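Local coordinates for protein fimbrium subunit Fim1C (Bacteroides vulgatus, PDB 4QB7) that probably forms part of the tip of fimbriae, the filamentous cell-surface appendages that mediate adhesion and biofilm formation, at residues L314-V328 and I336-T348. Residues are numbered along the deposited sequence; the frame is centred on the assembly and turned at random.
Sequences LPKNTFKKGTKHTYV and IKITVEDNMEGWT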
# COMPACT_ATOMS: atom_id res chain seq x y z
N LEU A 314 0.68 14.87 11.42
CA LEU A 314 -0.38 13.93 11.09
C LEU A 314 -0.95 13.38 12.40
O LEU A 314 -0.21 13.25 13.39
CB LEU A 314 0.10 12.82 10.16
CG LEU A 314 0.57 13.29 8.78
CD1 LEU A 314 1.16 12.15 7.99
CD2 LEU A 314 -0.54 14.02 8.03
N PRO A 315 -2.28 13.12 12.47
CA PRO A 315 -2.86 12.69 13.76
C PRO A 315 -2.42 11.31 14.20
O PRO A 315 -1.80 10.58 13.43
CB PRO A 315 -4.38 12.73 13.51
CG PRO A 315 -4.54 12.67 12.05
CD PRO A 315 -3.33 13.29 11.43
N LYS A 316 -2.72 10.96 15.44
CA LYS A 316 -2.41 9.64 15.96
C LYS A 316 -3.31 8.63 15.27
O LYS A 316 -4.31 9.03 14.66
CB LYS A 316 -2.54 9.56 17.50
CG LYS A 316 -3.93 9.77 18.09
CD LYS A 316 -3.93 9.37 19.55
CE LYS A 316 -5.27 9.50 20.25
NZ LYS A 316 -5.27 8.78 21.57
N ASN A 317 -2.95 7.33 15.37
CA ASN A 317 -3.70 6.21 14.82
C ASN A 317 -3.83 6.36 13.28
O ASN A 317 -4.89 6.14 12.69
CB ASN A 317 -5.07 6.04 15.54
CG ASN A 317 -4.94 5.91 17.05
OD1 ASN A 317 -4.06 5.21 17.59
ND2 ASN A 317 -5.80 6.61 17.78
N THR A 318 -2.73 6.77 12.64
CA THR A 318 -2.64 6.94 11.19
C THR A 318 -1.59 5.96 10.66
O THR A 318 -0.77 5.45 11.43
CB THR A 318 -2.39 8.40 10.79
OG1 THR A 318 -2.85 8.59 9.45
CG2 THR A 318 -0.95 8.81 10.90
N PHE A 319 -1.60 5.73 9.33
CA PHE A 319 -0.78 4.76 8.61
C PHE A 319 -1.17 3.34 9.12
O PHE A 319 -0.31 2.50 9.41
CB PHE A 319 0.73 5.07 8.72
CG PHE A 319 1.32 5.96 7.65
CD1 PHE A 319 0.77 7.21 7.37
CD2 PHE A 319 2.51 5.61 7.01
CE1 PHE A 319 1.39 8.09 6.45
CE2 PHE A 319 3.13 6.49 6.10
CZ PHE A 319 2.55 7.71 5.81
N LYS A 320 -2.50 3.10 9.24
CA LYS A 320 -3.09 1.84 9.70
C LYS A 320 -3.08 0.78 8.59
O LYS A 320 -3.45 1.07 7.45
CB LYS A 320 -4.54 2.04 10.15
CG LYS A 320 -4.75 2.80 11.44
CD LYS A 320 -6.24 3.07 11.68
CE LYS A 320 -6.58 2.84 13.13
NZ LYS A 320 -7.85 3.48 13.52
N LYS A 321 -2.70 -0.46 8.95
CA LYS A 321 -2.73 -1.60 8.03
C LYS A 321 -4.14 -1.81 7.48
O LYS A 321 -5.11 -1.77 8.24
CB LYS A 321 -2.28 -2.86 8.77
CG LYS A 321 -2.08 -4.08 7.91
CD LYS A 321 -1.44 -5.19 8.74
CE LYS A 321 -1.55 -6.56 8.09
NZ LYS A 321 -2.95 -6.98 7.96
N GLY A 322 -4.24 -2.00 6.17
CA GLY A 322 -5.50 -2.25 5.51
C GLY A 322 -6.48 -1.10 5.48
O GLY A 322 -7.68 -1.32 5.27
N THR A 323 -5.98 0.14 5.68
CA THR A 323 -6.76 1.38 5.66
C THR A 323 -6.28 2.28 4.52
O THR A 323 -5.08 2.33 4.26
CB THR A 323 -6.64 2.10 7.02
OG1 THR A 323 -7.09 1.23 8.04
CG2 THR A 323 -7.46 3.36 7.10
N LYS A 324 -7.22 2.96 3.85
CA LYS A 324 -7.00 4.03 2.87
C LYS A 324 -7.12 5.36 3.62
O LYS A 324 -8.21 5.67 4.11
CB LYS A 324 -8.03 4.00 1.70
CG LYS A 324 -7.92 2.83 0.74
CD LYS A 324 -8.59 3.12 -0.60
CE LYS A 324 -10.05 2.75 -0.67
NZ LYS A 324 -10.68 3.26 -1.91
N HIS A 325 -6.03 6.14 3.73
CA HIS A 325 -6.09 7.46 4.40
C HIS A 325 -6.09 8.60 3.40
O HIS A 325 -5.29 8.62 2.45
CB HIS A 325 -4.91 7.67 5.37
CG HIS A 325 -4.82 6.68 6.50
ND1 HIS A 325 -5.48 6.90 7.69
CD2 HIS A 325 -4.06 5.57 6.61
CE1 HIS A 325 -5.15 5.88 8.47
NE2 HIS A 325 -4.27 5.07 7.87
N THR A 326 -7.02 9.55 3.59
CA THR A 326 -7.09 10.80 2.83
C THR A 326 -6.93 11.90 3.84
O THR A 326 -7.78 12.02 4.74
CB THR A 326 -8.38 10.99 2.02
OG1 THR A 326 -8.57 9.91 1.10
CG2 THR A 326 -8.42 12.34 1.29
N TYR A 327 -5.86 12.69 3.73
CA TYR A 327 -5.67 13.81 4.66
C TYR A 327 -6.22 15.07 4.05
O TYR A 327 -5.89 15.40 2.90
CB TYR A 327 -4.20 14.01 5.01
CG TYR A 327 -3.53 12.81 5.63
CD1 TYR A 327 -3.90 12.34 6.89
CD2 TYR A 327 -2.46 12.18 4.98
CE1 TYR A 327 -3.28 11.23 7.45
CE2 TYR A 327 -1.82 11.08 5.55
CZ TYR A 327 -2.25 10.60 6.78
OH TYR A 327 -1.61 9.53 7.36
N VAL A 328 -7.10 15.77 4.79
CA VAL A 328 -7.63 17.05 4.33
C VAL A 328 -7.01 18.12 5.20
O VAL A 328 -7.19 18.11 6.42
CB VAL A 328 -9.17 17.09 4.30
CG1 VAL A 328 -9.68 18.46 3.82
CG2 VAL A 328 -9.73 15.96 3.44
N ILE A 336 -1.04 30.99 11.55
CA ILE A 336 0.11 30.17 11.12
C ILE A 336 -0.45 28.81 10.72
O ILE A 336 -0.29 28.37 9.59
CB ILE A 336 1.14 30.05 12.32
CG1 ILE A 336 1.71 31.41 12.75
CG2 ILE A 336 2.24 29.01 12.11
CD1 ILE A 336 1.12 31.92 14.16
N LYS A 337 -1.16 28.19 11.67
CA LYS A 337 -1.85 26.90 11.70
C LYS A 337 -2.36 26.35 10.36
O LYS A 337 -2.90 27.07 9.51
CB LYS A 337 -3.06 27.05 12.63
CG LYS A 337 -3.43 25.82 13.46
CD LYS A 337 -4.66 26.13 14.33
CE LYS A 337 -4.93 25.13 15.44
NZ LYS A 337 -6.09 25.54 16.27
N ILE A 338 -2.18 25.03 10.20
CA ILE A 338 -2.72 24.14 9.16
C ILE A 338 -3.27 22.98 9.94
O ILE A 338 -2.51 22.34 10.66
CB ILE A 338 -1.77 23.67 8.04
CG1 ILE A 338 -1.11 24.83 7.30
CG2 ILE A 338 -2.53 22.77 7.08
CD1 ILE A 338 -0.18 24.36 6.09
N THR A 339 -4.59 22.76 9.89
CA THR A 339 -5.21 21.66 10.65
C THR A 339 -5.47 20.49 9.71
O THR A 339 -5.65 20.70 8.51
CB THR A 339 -6.45 22.13 11.40
OG1 THR A 339 -7.40 22.62 10.48
CG2 THR A 339 -6.14 23.22 12.39
N VAL A 340 -5.46 19.25 10.25
CA VAL A 340 -5.59 18.03 9.46
C VAL A 340 -6.77 17.18 9.89
O VAL A 340 -7.03 17.03 11.07
CB VAL A 340 -4.26 17.19 9.55
CG1 VAL A 340 -4.31 15.93 8.68
CG2 VAL A 340 -3.06 18.03 9.17
N GLU A 341 -7.46 16.60 8.90
CA GLU A 341 -8.52 15.61 9.08
C GLU A 341 -8.05 14.34 8.41
O GLU A 341 -7.72 14.36 7.23
CB GLU A 341 -9.87 16.03 8.48
CG GLU A 341 -10.46 17.35 8.95
CD GLU A 341 -11.68 17.75 8.14
OE1 GLU A 341 -12.75 17.14 8.35
OE2 GLU A 341 -11.56 18.65 7.26
N ASP A 342 -8.01 13.24 9.16
CA ASP A 342 -7.65 11.94 8.62
C ASP A 342 -8.94 11.22 8.27
O ASP A 342 -9.63 10.72 9.16
CB ASP A 342 -6.81 11.16 9.65
CG ASP A 342 -6.14 9.88 9.20
OD1 ASP A 342 -6.43 9.42 8.07
OD2 ASP A 342 -5.33 9.33 9.97
N ASN A 343 -9.30 11.22 7.00
CA ASN A 343 -10.50 10.52 6.56
C ASN A 343 -10.10 9.10 6.19
O ASN A 343 -9.27 8.91 5.29
CB ASN A 343 -11.16 11.25 5.40
CG ASN A 343 -11.61 12.64 5.77
OD1 ASN A 343 -11.43 13.58 5.01
ND2 ASN A 343 -12.21 12.81 6.93
N MSE A 344 -10.62 8.11 6.93
CA MSE A 344 -10.22 6.72 6.69
C MSE A 344 -11.33 5.87 6.07
O MSE A 344 -12.51 6.08 6.31
CB MSE A 344 -9.76 6.07 8.00
CG MSE A 344 -8.72 6.89 8.76
SE MSE A 344 -8.58 6.14 10.49
CE MSE A 344 -7.80 7.44 11.38
N GLU A 345 -10.93 4.90 5.28
CA GLU A 345 -11.76 3.89 4.60
C GLU A 345 -11.11 2.55 4.73
O GLU A 345 -9.88 2.46 4.79
CB GLU A 345 -11.85 4.20 3.10
CG GLU A 345 -13.17 4.73 2.59
CD GLU A 345 -13.11 5.00 1.10
OE1 GLU A 345 -12.64 6.09 0.71
OE2 GLU A 345 -13.44 4.08 0.31
N GLY A 346 -11.92 1.51 4.71
CA GLY A 346 -11.41 0.15 4.68
C GLY A 346 -10.83 -0.05 3.30
O GLY A 346 -11.42 0.39 2.30
N TRP A 347 -9.63 -0.61 3.24
CA TRP A 347 -9.01 -0.81 1.94
C TRP A 347 -9.48 -2.15 1.39
O TRP A 347 -8.90 -3.21 1.71
CB TRP A 347 -7.49 -0.73 2.06
CG TRP A 347 -6.74 -0.67 0.77
CD1 TRP A 347 -7.23 -0.74 -0.50
CD2 TRP A 347 -5.32 -0.58 0.65
NE1 TRP A 347 -6.21 -0.70 -1.41
CE2 TRP A 347 -5.02 -0.60 -0.73
CE3 TRP A 347 -4.27 -0.53 1.58
CZ2 TRP A 347 -3.71 -0.51 -1.21
CZ3 TRP A 347 -2.98 -0.47 1.11
CH2 TRP A 347 -2.71 -0.47 -0.27
N THR A 348 -10.60 -2.09 0.61
CA THR A 348 -11.28 -3.20 -0.05
C THR A 348 -11.83 -2.72 -1.40
O THR A 348 -11.84 -1.52 -1.69
CB THR A 348 -12.41 -3.79 0.84
OG1 THR A 348 -13.25 -2.73 1.32
CG2 THR A 348 -11.89 -4.63 2.02
O HOH W 1 -9.85 7.48 2.09
O HOH W 2 -9.14 20.18 7.53
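Asp342 is gripped through both carboxylate oxygens by residues of 314-328. His325 ND1 donates to Asp342 OD1, 2.7 Å away, on the syn lone pair, with ring and carboxylate planes 44° apart. Thr318 OG1 donates to Asp342 OD2 at 2.6 Å, approaching from above the carboxylate plane. With CG anti to the backbone N (chi1 -170°), the carboxylate is carried toward both the strand bearing His325 and the preceding loop bearing Thr318. Pro315 CG packs on Asp342 CB at 3.6 Å, and Val340 CG1 fills the corner between Pro315 CD and Tyr327 CD1. Met344, a substituted selenomethionine, sets CG 3.4 Å from His325 ND1 and SE by Lys320 CD.

A second shell fixes these donors. Tyr327 OH donates to Thr318 OG1, while Lys320 N donates to His325 NE2 nearly in the ring plane, so both imidazole nitrogens are engaged and the ring's rotation is set. Thr318 OG1 and Thr323 CG2 lie over opposite faces of that ring, each offset toward its rim. Replacing Asp342 with alanine would keep the CB that Pro315 meets but would probably leave His325 ND1 and the Thr318 hydroxyl without their shared acceptor and a gap beside Tyr327 CE1.

On the sheet face opposite His325 and Asp342, Lys324 CG lies over the five-membered ring of Trp347, a CH-pi contact 4.0 Å from its centroid; Lys324 NZ makes a long salt bridge of 3.6 Å to Glu345 OE2.

Paired backbone bonds at Lys324-Glu345, Thr326-Asn343 and Val328-Glu341 knit the antiparallel hairpin, and Trp347 N to Gly322 O (2.9 Å) carries the pairing into the type II turn Lys320-Thr323. The hairpin, the chain's last two strands, joins a mixed sheet through 323-331, parallel to 159-178, whose His166 stacks on Trp347; Val340 reaches Val312 of strand 301-313.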